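Local structure of putative GTP pyrophosphokinase (Streptococcus mutans, 3L9D) at residues E156-T161 / Q165-A170; Q113-V118 / G147-H152. The protein probably makes the alarmone pppGpp, the first step from GTP to ppGpp, by transferring pyrophosphate from ATP to GTP. All blocks are in the same frame, centred on the assembly; numbering follows the deposited sequence.

Contact 1 of 2, residues E156-T161 / Q165-A170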
loop_
_atom_site.group_PDB
_atom_site.type_symbol
_atom_site.label_atom_id
_atom_site.label_comp_id
_atom_site.label_asym_id
_atom_site.label_seq_id
_atom_site.Cartn_x
_atom_site.Cartn_y
_atom_site.Cartn_z
ATOM N N GLU A 156 -5.384 -1.947 12.390
ATOM C CA GLU A 156 -4.894 -1.717 13.740
ATOM C C GLU A 156 -3.950 -2.853 14.054
ATOM O O GLU A 156 -4.309 -4.030 13.911
ATOM C CB GLU A 156 -6.019 -1.758 14.759
ATOM C CG GLU A 156 -6.954 -0.609 14.731
ATOM C CD GLU A 156 -8.051 -0.751 15.767
ATOM O OE1 GLU A 156 -8.019 -1.730 16.549
ATOM O OE2 GLU A 156 -8.941 0.122 15.798
ATOM N N TYR A 157 -2.746 -2.500 14.486
ATOM C CA TYR A 157 -1.697 -3.471 14.729
ATOM C C TYR A 157 -1.145 -3.272 16.126
ATOM O O TYR A 157 -0.661 -2.187 16.456
ATOM C CB TYR A 157 -0.583 -3.332 13.693
ATOM C CG TYR A 157 0.447 -4.406 13.833
ATOM C CD1 TYR A 157 0.199 -5.694 13.367
ATOM C CD2 TYR A 157 1.662 -4.158 14.462
ATOM C CE1 TYR A 157 1.150 -6.702 13.509
ATOM C CE2 TYR A 157 2.616 -5.169 14.617
ATOM C CZ TYR A 157 2.348 -6.427 14.128
ATOM O OH TYR A 157 3.272 -7.426 14.268
ATOM N N PRO A 158 -1.257 -4.304 16.973
ATOM C CA PRO A 158 -0.699 -4.214 18.320
ATOM C C PRO A 158 0.794 -4.476 18.287
ATOM O O PRO A 158 1.231 -5.540 17.835
ATOM C CB PRO A 158 -1.419 -5.333 19.073
ATOM C CG PRO A 158 -2.666 -5.592 18.288
ATOM C CD PRO A 158 -2.248 -5.387 16.863
ATOM N N VAL A 159 1.576 -3.509 18.749
ATOM C CA VAL A 159 3.013 -3.692 18.809
ATOM C C VAL A 159 3.505 -3.611 20.244
ATOM O O VAL A 159 3.285 -2.612 20.923
ATOM C CB VAL A 159 3.752 -2.666 17.935
ATOM C CG1 VAL A 159 3.325 -1.267 18.284
ATOM C CG2 VAL A 159 5.255 -2.827 18.098
ATOM N N ASP A 160 4.158 -4.671 20.712
ATOM C CA ASP A 160 4.734 -4.658 22.057
ATOM C C ASP A 160 6.038 -3.893 22.068
ATOM O O ASP A 160 6.904 -4.174 21.268
ATOM C CB ASP A 160 4.935 -6.081 22.589
ATOM C CG ASP A 160 3.617 -6.778 22.871
ATOM O OD1 ASP A 160 3.168 -6.775 24.041
ATOM O OD2 ASP A 160 3.004 -7.280 21.911
ATOM N N THR A 161 6.145 -2.901 22.947
ATOM C CA THR A 161 7.370 -2.129 23.101
ATOM C C THR A 161 7.959 -2.459 24.477
ATOM O O THR A 161 7.346 -3.186 25.251
ATOM C CB THR A 161 7.109 -0.607 22.993
ATOM O OG1 THR A 161 6.333 -0.181 24.117
ATOM C CG2 THR A 161 6.338 -0.275 21.735
ATOM N N GLN A 165 2.310 -2.348 25.420
ATOM C CA GLN A 165 1.645 -2.478 24.128
ATOM C C GLN A 165 1.071 -1.163 23.616
ATOM O O GLN A 165 0.495 -0.380 24.377
ATOM C CB GLN A 165 0.542 -3.550 24.170
ATOM C CG GLN A 165 -0.048 -3.860 22.786
ATOM C CD GLN A 165 -0.936 -5.097 22.747
ATOM O OE1 GLN A 165 -2.094 -5.058 23.154
ATOM N NE2 GLN A 165 -0.397 -6.198 22.228
ATOM N N ARG A 166 1.236 -0.936 22.314
ATOM C CA ARG A 166 0.656 0.214 21.633
ATOM C C ARG A 166 -0.169 -0.264 20.447
ATOM O O ARG A 166 0.307 -1.073 19.636
ATOM C CB ARG A 166 1.757 1.127 21.102
ATOM C CG ARG A 166 2.813 1.456 22.106
ATOM C CD ARG A 166 2.554 2.806 22.746
ATOM N NE ARG A 166 3.345 2.967 23.967
ATOM C CZ ARG A 166 2.994 2.473 25.156
ATOM N NH1 ARG A 166 1.854 1.783 25.290
ATOM N NH2 ARG A 166 3.782 2.671 26.214
ATOM N N ILE A 167 -1.394 0.234 20.324
ATOM C CA ILE A 167 -2.177 -0.071 19.130
ATOM C C ILE A 167 -1.920 1.038 18.106
ATOM O O ILE A 167 -2.373 2.167 18.309
ATOM C CB ILE A 167 -3.706 -0.153 19.442
ATOM C CG1 ILE A 167 -3.980 -0.956 20.731
ATOM C CG2 ILE A 167 -4.473 -0.719 18.259
ATOM C CD1 ILE A 167 -4.324 -2.432 20.522
ATOM N N ILE A 168 -1.189 0.736 17.026
ATOM C CA ILE A 168 -0.953 1.713 15.946
ATOM C C ILE A 168 -1.753 1.402 14.669
ATOM O O ILE A 168 -2.201 0.287 14.456
ATOM C CB ILE A 168 0.551 1.830 15.591
ATOM C CG1 ILE A 168 1.085 0.516 15.011
ATOM C CG2 ILE A 168 1.360 2.229 16.827
ATOM C CD1 ILE A 168 1.029 0.429 13.531
ATOM N N MET A 169 -1.936 2.391 13.807
ATOM C CA MET A 169 -2.617 2.134 12.544
ATOM C C MET A 169 -1.632 2.178 11.388
ATOM O O MET A 169 -0.778 3.060 11.320
ATOM C CB MET A 169 -3.755 3.129 12.316
ATOM C CG MET A 169 -5.085 2.713 12.944
ATOM S SD MET A 169 -6.404 3.872 12.515
ATOM C CE MET A 169 -6.088 5.195 13.676
ATOM N N ALA A 170 -1.746 1.208 10.494
ATOM C CA ALA A 170 -0.888 1.160 9.329
ATOM C C ALA A 170 -1.731 1.220 8.054
ATOM O O ALA A 170 -2.815 0.635 7.983
ATOM C CB ALA A 170 -0.040 -0.092 9.350
#

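Contact 2 of 2, residues Q113-V118 / G147-H152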
loop_
_atom_site.group_PDB
_atom_site.type_symbol
_atom_site.label_atom_id
_atom_site.label_comp_id
_atom_site.label_asym_id
_atom_site.label_seq_id
_atom_site.Cartn_x
_atom_site.Cartn_y
_atom_site.Cartn_z
ATOM N N GLN A 113 1.136 -9.127 -8.975
ATOM C CA GLN A 113 1.327 -9.270 -10.409
ATOM C C GLN A 113 0.089 -8.926 -11.257
ATOM O O GLN A 113 0.221 -8.258 -12.285
ATOM C CB GLN A 113 1.842 -10.669 -10.776
ATOM C CG GLN A 113 2.385 -10.702 -12.226
ATOM C CD GLN A 113 2.874 -12.064 -12.705
ATOM O OE1 GLN A 113 2.601 -13.109 -12.097
ATOM N NE2 GLN A 113 3.592 -12.051 -13.823
ATOM N N PHE A 114 -1.096 -9.372 -10.835
ATOM C CA PHE A 114 -2.330 -9.141 -11.607
ATOM C C PHE A 114 -3.393 -8.356 -10.845
ATOM O O PHE A 114 -3.495 -8.458 -9.623
ATOM C CB PHE A 114 -2.934 -10.465 -12.055
ATOM C CG PHE A 114 -2.012 -11.297 -12.884
ATOM C CD1 PHE A 114 -1.667 -10.903 -14.168
ATOM C CD2 PHE A 114 -1.493 -12.487 -12.388
ATOM C CE1 PHE A 114 -0.810 -11.689 -14.945
ATOM C CE2 PHE A 114 -0.643 -13.270 -13.154
ATOM C CZ PHE A 114 -0.303 -12.877 -14.432
ATOM N N VAL A 115 -4.196 -7.580 -11.560
ATOM C CA VAL A 115 -5.310 -6.884 -10.921
ATOM C C VAL A 115 -6.088 -7.882 -10.056
ATOM O O VAL A 115 -6.441 -7.614 -8.904
ATOM C CB VAL A 115 -6.259 -6.281 -11.956
ATOM C CG1 VAL A 115 -7.618 -6.071 -11.346
ATOM C CG2 VAL A 115 -5.692 -4.973 -12.507
ATOM N N ASP A 116 -6.309 -9.060 -10.620
ATOM C CA ASP A 116 -7.057 -10.101 -9.955
ATOM C C ASP A 116 -6.433 -10.543 -8.632
ATOM O O ASP A 116 -7.159 -10.948 -7.715
ATOM C CB ASP A 116 -7.230 -11.285 -10.905
ATOM C CG ASP A 116 -7.775 -10.860 -12.262
ATOM O OD1 ASP A 116 -6.986 -10.381 -13.114
ATOM O OD2 ASP A 116 -8.995 -10.999 -12.476
ATOM N N ASP A 117 -5.107 -10.466 -8.514
ATOM C CA ASP A 117 -4.461 -10.900 -7.269
ATOM C C ASP A 117 -4.802 -10.031 -6.048
ATOM O O ASP A 117 -4.577 -10.444 -4.911
ATOM C CB ASP A 117 -2.947 -10.991 -7.428
ATOM C CG ASP A 117 -2.524 -12.085 -8.368
ATOM O OD1 ASP A 117 -3.152 -13.165 -8.367
ATOM O OD2 ASP A 117 -1.535 -11.865 -9.095
ATOM N N VAL A 118 -5.340 -8.839 -6.283
ATOM C CA VAL A 118 -5.699 -7.924 -5.203
ATOM C C VAL A 118 -6.721 -8.518 -4.228
ATOM O O VAL A 118 -6.554 -8.414 -3.003
ATOM C CB VAL A 118 -6.245 -6.572 -5.742
ATOM C CG1 VAL A 118 -6.692 -5.636 -4.575
ATOM C CG2 VAL A 118 -5.220 -5.890 -6.654
ATOM N N GLY A 147 -6.534 7.419 -14.631
ATOM C CA GLY A 147 -6.198 7.937 -13.308
ATOM C C GLY A 147 -5.573 6.924 -12.337
ATOM O O GLY A 147 -5.310 5.759 -12.695
ATOM N N TYR A 148 -5.340 7.392 -11.107
ATOM C CA TYR A 148 -4.864 6.587 -9.983
ATOM C C TYR A 148 -5.567 5.229 -9.841
ATOM O O TYR A 148 -6.775 5.094 -10.062
ATOM C CB TYR A 148 -5.057 7.395 -8.696
ATOM C CG TYR A 148 -4.516 6.762 -7.435
ATOM C CD1 TYR A 148 -3.146 6.701 -7.207
ATOM C CD2 TYR A 148 -5.371 6.280 -6.450
ATOM C CE1 TYR A 148 -2.641 6.152 -6.061
ATOM C CE2 TYR A 148 -4.875 5.726 -5.288
ATOM C CZ TYR A 148 -3.500 5.661 -5.103
ATOM O OH TYR A 148 -2.970 5.112 -3.954
ATOM N N ARG A 149 -4.807 4.219 -9.455
ATOM C CA ARG A 149 -5.359 2.886 -9.302
ATOM C C ARG A 149 -4.638 2.223 -8.142
ATOM O O ARG A 149 -3.426 2.037 -8.186
ATOM C CB ARG A 149 -5.124 2.060 -10.554
ATOM C CG ARG A 149 -6.061 2.320 -11.680
ATOM C CD ARG A 149 -6.794 1.042 -12.038
ATOM N NE ARG A 149 -6.014 0.124 -12.872
ATOM C CZ ARG A 149 -6.426 -1.102 -13.221
ATOM N NH1 ARG A 149 -7.608 -1.558 -12.797
ATOM N NH2 ARG A 149 -5.658 -1.875 -13.996
ATOM N N SER A 150 -5.381 1.868 -7.104
ATOM C CA SER A 150 -4.774 1.278 -5.931
ATOM C C SER A 150 -5.869 0.802 -4.992
ATOM O O SER A 150 -7.022 1.154 -5.156
ATOM C CB SER A 150 -3.873 2.304 -5.244
ATOM O OG SER A 150 -3.167 1.714 -4.175
ATOM N N TYR A 151 -5.509 -0.010 -4.009
ATOM C CA TYR A 151 -6.470 -0.428 -2.999
ATOM C C TYR A 151 -5.901 -0.155 -1.605
ATOM O O TYR A 151 -4.808 -0.619 -1.282
ATOM C CB TYR A 151 -6.806 -1.915 -3.170
ATOM C CG TYR A 151 -8.096 -2.314 -2.509
ATOM C CD1 TYR A 151 -9.220 -2.591 -3.266
ATOM C CD2 TYR A 151 -8.194 -2.409 -1.124
ATOM C CE1 TYR A 151 -10.404 -2.961 -2.676
ATOM C CE2 TYR A 151 -9.395 -2.772 -0.512
ATOM C CZ TYR A 151 -10.493 -3.043 -1.298
ATOM O OH TYR A 151 -11.694 -3.393 -0.721
ATOM N N HIS A 152 -6.630 0.587 -0.777
ATOM C CA HIS A 152 -6.110 0.973 0.531
ATOM C C HIS A 152 -6.780 0.238 1.665
ATOM O O HIS A 152 -7.987 0.241 1.763
ATOM C CB HIS A 152 -6.275 2.469 0.760
ATOM C CG HIS A 152 -5.625 3.318 -0.289
ATOM N ND1 HIS A 152 -5.430 4.671 -0.131
ATOM C CD2 HIS A 152 -5.121 3.004 -1.503
ATOM C CE1 HIS A 152 -4.842 5.156 -1.210
ATOM N NE2 HIS A 152 -4.646 4.165 -2.056
#

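Contact 1 of 2, residues E156-T161 / Q165-A170
Tyr157 and Ile168 face each other as a hydrogen-bonded pair of an antiparallel beta hairpin, with Val159 and Arg166 forming the next such pair toward the turn. Four backbone bonds join them, the straightest being Val159 N to Arg166 O (2.9 Å, 177° at the hydrogen). On the face carrying Tyr157, Val159, Arg166 and Ile168, the aliphatic parts pack. Val159 CG1 lies between the backbone N and carbonyl carbon (chi1 53°), which sets it 4.0 Å from Arg166 CB and close to Ile168 CG2. Ile168 CD1 rests on Tyr157 CB at 4.1 Å, while the tyrosine ring leads away from the partner strand, its hydroxyl bonding to Glu50 of helix 42-64. That helix also touches Ile168, so branched aliphatic residues suit this buried side. Nearer the turn, Thr161 CG2 meets Arg166 CG at 3.9 Å, the two side chains running roughly at right angles; Thr161 OG1 lies above one guanidinium face, toward its rim, and bonds to Gly164 O and Ser163 N.

The other face is mixed. Gln165 keeps an extended chain and brings NE2 within 3.4 Å of Pro158 CB; its amide plane is turned 58° from the Asp160 carboxylate. Pro158 has no N-H to donate, but at a non-hydrogen-bonded position the partner strand needs none. Farther along, Glu156 CB meets Ile167 CG2 at 4.0 Å, with OE1 alongside the same methyl. The chemistry implies a backbone-held hairpin, apolar where Ile168 packs on helix 42-64; its other face is polar at Asp160 and Gln165 but buries Met169 against Ile134.

Contact 2 of 2, residues Q113-V118 / G147-H152
Val118 sets its CG1 methyl against Tyr151 CB at 4.0 Å, and Val115 sets CG2 against Arg149 NH2 at 3.4 Å; the four buried side chains make the whole contact. The valine methyl of Val118 stands anti to the backbone N (chi1 177°) and reaches the root of the tyrosine, near CB and CG, approaching the ring obliquely. Val115 and Arg149 run about perpendicular to each other. The arginine chain bends at chi2 and chi3, and it is the guanidinium itself that touches the valine methyl. Met179 of helix 177-193 touches both residues, Ile140 also packs on the arginine, and Asp216 is a long, weak charge partner of NH2.

These residues belong to the nucleotidyltransferase-like synthetase fold of the RelA/SpoT family, in which helices pack on a mixed sheet: here the turn entering helix 117-126 and the helix's first part meet the beginning of strand 150-161 and the residue before it. Val118, short and branched, touches Ile174 of the neighbouring strand 164-176 and Ile140 as well as Tyr151.

Farther out, polar bonds fix both segments. Asp117 OD2 accepts Phe114 N at 3.1 Å, from above the carboxylate plane, and also bonds to His68 NE2, while Asp117 N bonds back to Phe114 O (2.8 Å), tying the turn that leads into the helix. Beyond the ring of Tyr151, its hydroxyl bonds to Glu136 on strand 132-139. Tyr148 OH and His152 NE2 are 2.7 Å apart in a hydrogen bond that lies in the plane of both rings, and Arg175 NH2 adds a second bond to the same hydroxyl.

Contacts 1 and 2 lie on opposite sides of the chain's centre, their own centres about 26 Å apart, yet both draw on strand 150-161. Contact 2 comes first along the chain and uses the beginning of that strand, where the entry to helix 117-126 packs against it; contact 1 follows, with the strand's far end paired to strand 164-176 in a hairpin. Both therefore reach the same mixed sheet and lie in the same RelA/SpoT family region. One strand thus serves both contacts, its first residues packed by the helix entry, about 10 Å from the chain's centre to the centre of contact 2, and its last in the partly buried hairpin, about 18 Å out at the centre of contact 1.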